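Calmodulin, putative (Toxoplasma gondii, PDB 6TJ6) probably binds calcium ions through EF-hand motifs, as a calmodulin-like protein that is held here in an assembly with two other protein chains. Local coordinates at residues A[21-35]-A[47-60]. Residues are numbered along the deposited sequence; the frame is centred on the assembly and turned at random.
Sequences GEISGRDLVLAIRSC and LPMSMAWPDFEAWM
Ile23 and Met51 form a hydrogen-bonded antiparallel pair. Ile23 N donates to Met51 O at 2.9 Å, nearly straight at 170°. Met51 N returns the bond to Ile23 O, also at 2.9 Å. Ser24 OG adds a longer bond to Met49 O, 3.2 Å, from a position tilted out of the carbonyl plane. Beside the strands, a water receives the N-H of Trp53 and donates to Gly21 O.

The apolar contact lies between the helices. Ile32 CG1 meets the edge of the Phe56 ring, with CE1 at 3.9 Å. With CG1 anti to the carbonyl carbon (chi1 -63°) and the chain extended beyond it, CD1 makes a CH-pi contact over one face of Trp59. Leu47 CD2 covers the same face. Leu28 CD1 touches both Met51 SD (4.0 Å) and Phe56 CD1 (4.1 Å). Met60 folds back so that its CE packs on Cys35 CB, 3.6 Å away.

Ala52 sits at the N-cap position of helix 53-64, and its N-H goes to Asp55 OD2. Glu22 belongs to a calcium site seen for this protein, probably through its main-chain O, but this chain binds no calcium. Separately, Glu22 OE1 forms a salt bridge to a basic side chain of another protein in the assembly.

The arrangement is consistent with an EF-hand pair: strand 22-24 joins the hand of 7-36 to a second helix-loop-helix with no annotated calcium site. Helices 26-34 and 53-60 run at 43° and draw together toward Ile32 and Met60, while Phe12 of helix 7-15 packs on Ile23.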
# COMPACT_ATOMS: atom_id res chain seq x y z
N GLY A 21 -3.01 -11.06 -4.46
CA GLY A 21 -4.28 -11.14 -3.77
C GLY A 21 -4.39 -12.30 -2.81
O GLY A 21 -5.50 -12.66 -2.41
N GLU A 22 -3.26 -12.90 -2.43
CA GLU A 22 -3.23 -14.06 -1.55
C GLU A 22 -2.17 -13.85 -0.48
O GLU A 22 -1.07 -13.38 -0.78
CB GLU A 22 -2.93 -15.35 -2.32
CG GLU A 22 -3.82 -15.58 -3.53
CD GLU A 22 -4.95 -16.54 -3.24
OE1 GLU A 22 -5.56 -17.05 -4.21
OE2 GLU A 22 -5.24 -16.78 -2.05
N ILE A 23 -2.50 -14.20 0.76
CA ILE A 23 -1.53 -14.26 1.84
C ILE A 23 -1.38 -15.72 2.25
O ILE A 23 -2.38 -16.44 2.41
CB ILE A 23 -1.94 -13.39 3.04
CG1 ILE A 23 -2.06 -11.92 2.62
CG2 ILE A 23 -0.90 -13.47 4.11
CD1 ILE A 23 -2.10 -10.96 3.79
N SER A 24 -0.14 -16.16 2.41
CA SER A 24 0.15 -17.58 2.55
C SER A 24 1.33 -17.79 3.48
O SER A 24 2.24 -16.96 3.55
CB SER A 24 0.44 -18.21 1.18
OG SER A 24 0.78 -19.58 1.29
N GLY A 25 1.28 -18.90 4.21
CA GLY A 25 2.42 -19.30 5.04
C GLY A 25 2.66 -18.34 6.19
O GLY A 25 1.73 -17.81 6.80
N ARG A 26 3.95 -18.12 6.47
CA ARG A 26 4.34 -17.27 7.58
C ARG A 26 3.67 -15.91 7.50
O ARG A 26 3.12 -15.42 8.50
CB ARG A 26 5.87 -17.11 7.61
CG ARG A 26 6.45 -16.77 8.97
N ASP A 27 3.67 -15.30 6.31
CA ASP A 27 3.03 -14.00 6.12
C ASP A 27 1.62 -13.99 6.71
O ASP A 27 1.25 -13.05 7.42
CB ASP A 27 3.00 -13.63 4.64
CG ASP A 27 4.38 -13.42 4.06
OD1 ASP A 27 4.75 -14.15 3.11
OD2 ASP A 27 5.11 -12.54 4.56
N LEU A 28 0.84 -15.05 6.46
CA LEU A 28 -0.50 -15.14 7.04
C LEU A 28 -0.46 -14.86 8.53
O LEU A 28 -1.02 -13.86 9.00
CB LEU A 28 -1.11 -16.52 6.75
CG LEU A 28 -2.57 -16.76 7.14
CD1 LEU A 28 -3.44 -15.53 6.90
CD2 LEU A 28 -3.13 -17.95 6.38
N VAL A 29 0.27 -15.69 9.28
CA VAL A 29 0.38 -15.47 10.73
C VAL A 29 0.86 -14.05 11.00
O VAL A 29 0.27 -13.33 11.82
CB VAL A 29 1.31 -16.52 11.36
CG1 VAL A 29 1.55 -16.19 12.83
CG2 VAL A 29 0.70 -17.91 11.22
N LEU A 30 1.88 -13.61 10.27
CA LEU A 30 2.40 -12.26 10.45
C LEU A 30 1.29 -11.23 10.29
O LEU A 30 1.06 -10.40 11.18
CB LEU A 30 3.54 -12.00 9.47
CG LEU A 30 4.95 -12.27 10.02
CD1 LEU A 30 5.00 -13.53 10.87
CD2 LEU A 30 5.95 -12.36 8.88
N ALA A 31 0.54 -11.31 9.18
CA ALA A 31 -0.58 -10.40 8.98
C ALA A 31 -1.47 -10.38 10.22
O ALA A 31 -1.73 -9.32 10.79
CB ALA A 31 -1.38 -10.80 7.74
N ILE A 32 -1.87 -11.57 10.69
CA ILE A 32 -2.72 -11.64 11.87
C ILE A 32 -2.05 -10.95 13.04
O ILE A 32 -2.62 -10.03 13.66
CB ILE A 32 -3.08 -13.10 12.18
CG1 ILE A 32 -3.87 -13.71 11.03
CG2 ILE A 32 -3.86 -13.20 13.48
CD1 ILE A 32 -4.09 -15.21 11.14
N ARG A 33 -0.80 -11.32 13.32
CA ARG A 33 -0.12 -10.73 14.47
C ARG A 33 0.08 -9.24 14.28
O ARG A 33 0.13 -8.49 15.27
CB ARG A 33 1.23 -11.43 14.70
CG ARG A 33 1.10 -12.88 15.13
CD ARG A 33 2.37 -13.40 15.79
NE ARG A 33 2.18 -14.73 16.35
CZ ARG A 33 2.89 -15.80 16.00
NH1 ARG A 33 3.86 -15.70 15.10
NH2 ARG A 33 2.64 -16.97 16.57
N SER A 34 0.16 -8.77 13.03
CA SER A 34 0.36 -7.34 12.82
C SER A 34 -0.83 -6.52 13.29
O SER A 34 -0.68 -5.32 13.56
CB SER A 34 0.64 -7.05 11.35
OG SER A 34 -0.54 -7.10 10.57
N CYS A 35 -2.01 -7.13 13.42
CA CYS A 35 -3.18 -6.44 13.94
C CYS A 35 -3.33 -6.59 15.44
O CYS A 35 -4.38 -6.22 15.99
CB CYS A 35 -4.43 -6.93 13.22
SG CYS A 35 -4.40 -6.66 11.43
N LEU A 47 -5.34 -22.93 10.37
CA LEU A 47 -5.31 -21.97 9.28
C LEU A 47 -5.17 -22.70 7.94
O LEU A 47 -4.47 -23.71 7.85
CB LEU A 47 -4.15 -20.99 9.45
CG LEU A 47 -4.28 -19.94 10.56
CD1 LEU A 47 -3.01 -19.11 10.66
CD2 LEU A 47 -5.49 -19.05 10.33
N PRO A 48 -5.83 -22.21 6.89
CA PRO A 48 -5.72 -22.88 5.58
C PRO A 48 -4.38 -22.63 4.92
O PRO A 48 -3.54 -21.90 5.45
CB PRO A 48 -6.87 -22.25 4.78
CG PRO A 48 -7.05 -20.90 5.38
CD PRO A 48 -6.76 -21.07 6.85
N MET A 49 -4.17 -23.24 3.74
CA MET A 49 -2.91 -23.05 3.03
C MET A 49 -2.69 -21.58 2.69
O MET A 49 -1.60 -21.04 2.89
CB MET A 49 -2.88 -23.91 1.77
CG MET A 49 -2.64 -25.39 2.02
SD MET A 49 -1.54 -26.10 0.78
CE MET A 49 -1.59 -27.84 1.21
N SER A 50 -3.73 -20.92 2.18
CA SER A 50 -3.64 -19.51 1.83
C SER A 50 -5.02 -18.88 1.96
O SER A 50 -6.04 -19.57 2.04
CB SER A 50 -3.08 -19.32 0.41
OG SER A 50 -3.95 -19.88 -0.56
N MET A 51 -5.04 -17.55 1.99
CA MET A 51 -6.27 -16.78 2.13
C MET A 51 -6.29 -15.65 1.10
O MET A 51 -5.31 -14.90 0.99
CB MET A 51 -6.41 -16.18 3.53
CG MET A 51 -6.80 -17.16 4.63
SD MET A 51 -7.25 -16.24 6.12
CE MET A 51 -7.29 -17.55 7.34
N ALA A 52 -7.39 -15.54 0.37
CA ALA A 52 -7.69 -14.31 -0.34
C ALA A 52 -8.36 -13.33 0.62
O ALA A 52 -8.63 -13.65 1.78
CB ALA A 52 -8.58 -14.61 -1.56
N TRP A 53 -8.64 -12.12 0.14
CA TRP A 53 -9.20 -11.09 1.01
C TRP A 53 -10.50 -11.49 1.70
O TRP A 53 -10.64 -11.23 2.91
CB TRP A 53 -9.41 -9.78 0.24
CG TRP A 53 -10.31 -8.83 0.99
CD1 TRP A 53 -11.56 -8.41 0.62
CD2 TRP A 53 -10.04 -8.21 2.25
NE1 TRP A 53 -12.07 -7.55 1.57
CE2 TRP A 53 -11.16 -7.41 2.58
CE3 TRP A 53 -8.95 -8.24 3.13
CZ2 TRP A 53 -11.22 -6.66 3.75
CZ3 TRP A 53 -9.02 -7.49 4.30
CH2 TRP A 53 -10.15 -6.71 4.59
N PRO A 54 -11.50 -12.08 1.02
CA PRO A 54 -12.71 -12.49 1.76
C PRO A 54 -12.41 -13.42 2.92
O PRO A 54 -12.94 -13.21 4.03
CB PRO A 54 -13.55 -13.17 0.67
CG PRO A 54 -13.11 -12.53 -0.60
CD PRO A 54 -11.64 -12.31 -0.43
N ASP A 55 -11.55 -14.42 2.70
CA ASP A 55 -11.17 -15.34 3.77
C ASP A 55 -10.54 -14.60 4.94
O ASP A 55 -10.90 -14.83 6.10
CB ASP A 55 -10.21 -16.40 3.23
CG ASP A 55 -10.68 -17.02 1.94
OD1 ASP A 55 -11.87 -17.36 1.84
OD2 ASP A 55 -9.85 -17.15 1.01
N PHE A 56 -9.59 -13.71 4.65
CA PHE A 56 -8.86 -13.02 5.72
C PHE A 56 -9.78 -12.08 6.49
O PHE A 56 -9.72 -12.02 7.73
CB PHE A 56 -7.67 -12.26 5.14
CG PHE A 56 -6.81 -11.58 6.17
CD1 PHE A 56 -5.98 -12.32 7.00
CD2 PHE A 56 -6.82 -10.20 6.29
CE1 PHE A 56 -5.18 -11.71 7.95
CE2 PHE A 56 -6.02 -9.57 7.23
CZ PHE A 56 -5.20 -10.33 8.06
N GLU A 57 -10.63 -11.34 5.78
CA GLU A 57 -11.54 -10.42 6.46
C GLU A 57 -12.53 -11.19 7.32
O GLU A 57 -12.84 -10.76 8.44
CB GLU A 57 -12.24 -9.51 5.45
CG GLU A 57 -13.56 -10.01 4.87
CD GLU A 57 -14.75 -9.69 5.76
OE1 GLU A 57 -14.69 -8.70 6.52
OE2 GLU A 57 -15.75 -10.45 5.72
N ALA A 58 -13.01 -12.34 6.85
CA ALA A 58 -13.93 -13.14 7.65
C ALA A 58 -13.23 -13.71 8.89
O ALA A 58 -13.77 -13.65 10.00
CB ALA A 58 -14.53 -14.26 6.81
N TRP A 59 -12.03 -14.27 8.71
CA TRP A 59 -11.29 -14.81 9.84
C TRP A 59 -11.05 -13.74 10.90
O TRP A 59 -11.31 -13.95 12.09
CB TRP A 59 -9.95 -15.39 9.37
CG TRP A 59 -9.30 -16.28 10.40
CD1 TRP A 59 -9.33 -17.64 10.44
CD2 TRP A 59 -8.51 -15.87 11.52
NE1 TRP A 59 -8.62 -18.11 11.52
CE2 TRP A 59 -8.10 -17.03 12.20
CE3 TRP A 59 -8.10 -14.62 12.02
CZ2 TRP A 59 -7.31 -17.00 13.35
CZ3 TRP A 59 -7.32 -14.59 13.17
CH2 TRP A 59 -6.93 -15.77 13.82
N MET A 60 -10.58 -12.56 10.47
CA MET A 60 -10.26 -11.50 11.43
C MET A 60 -11.52 -10.93 12.07
O MET A 60 -11.51 -10.59 13.26
CB MET A 60 -9.46 -10.39 10.74
CG MET A 60 -8.06 -10.81 10.31
SD MET A 60 -6.95 -11.12 11.70
CE MET A 60 -6.89 -9.49 12.45
O HOH W 1 -7.78 -11.32 -2.29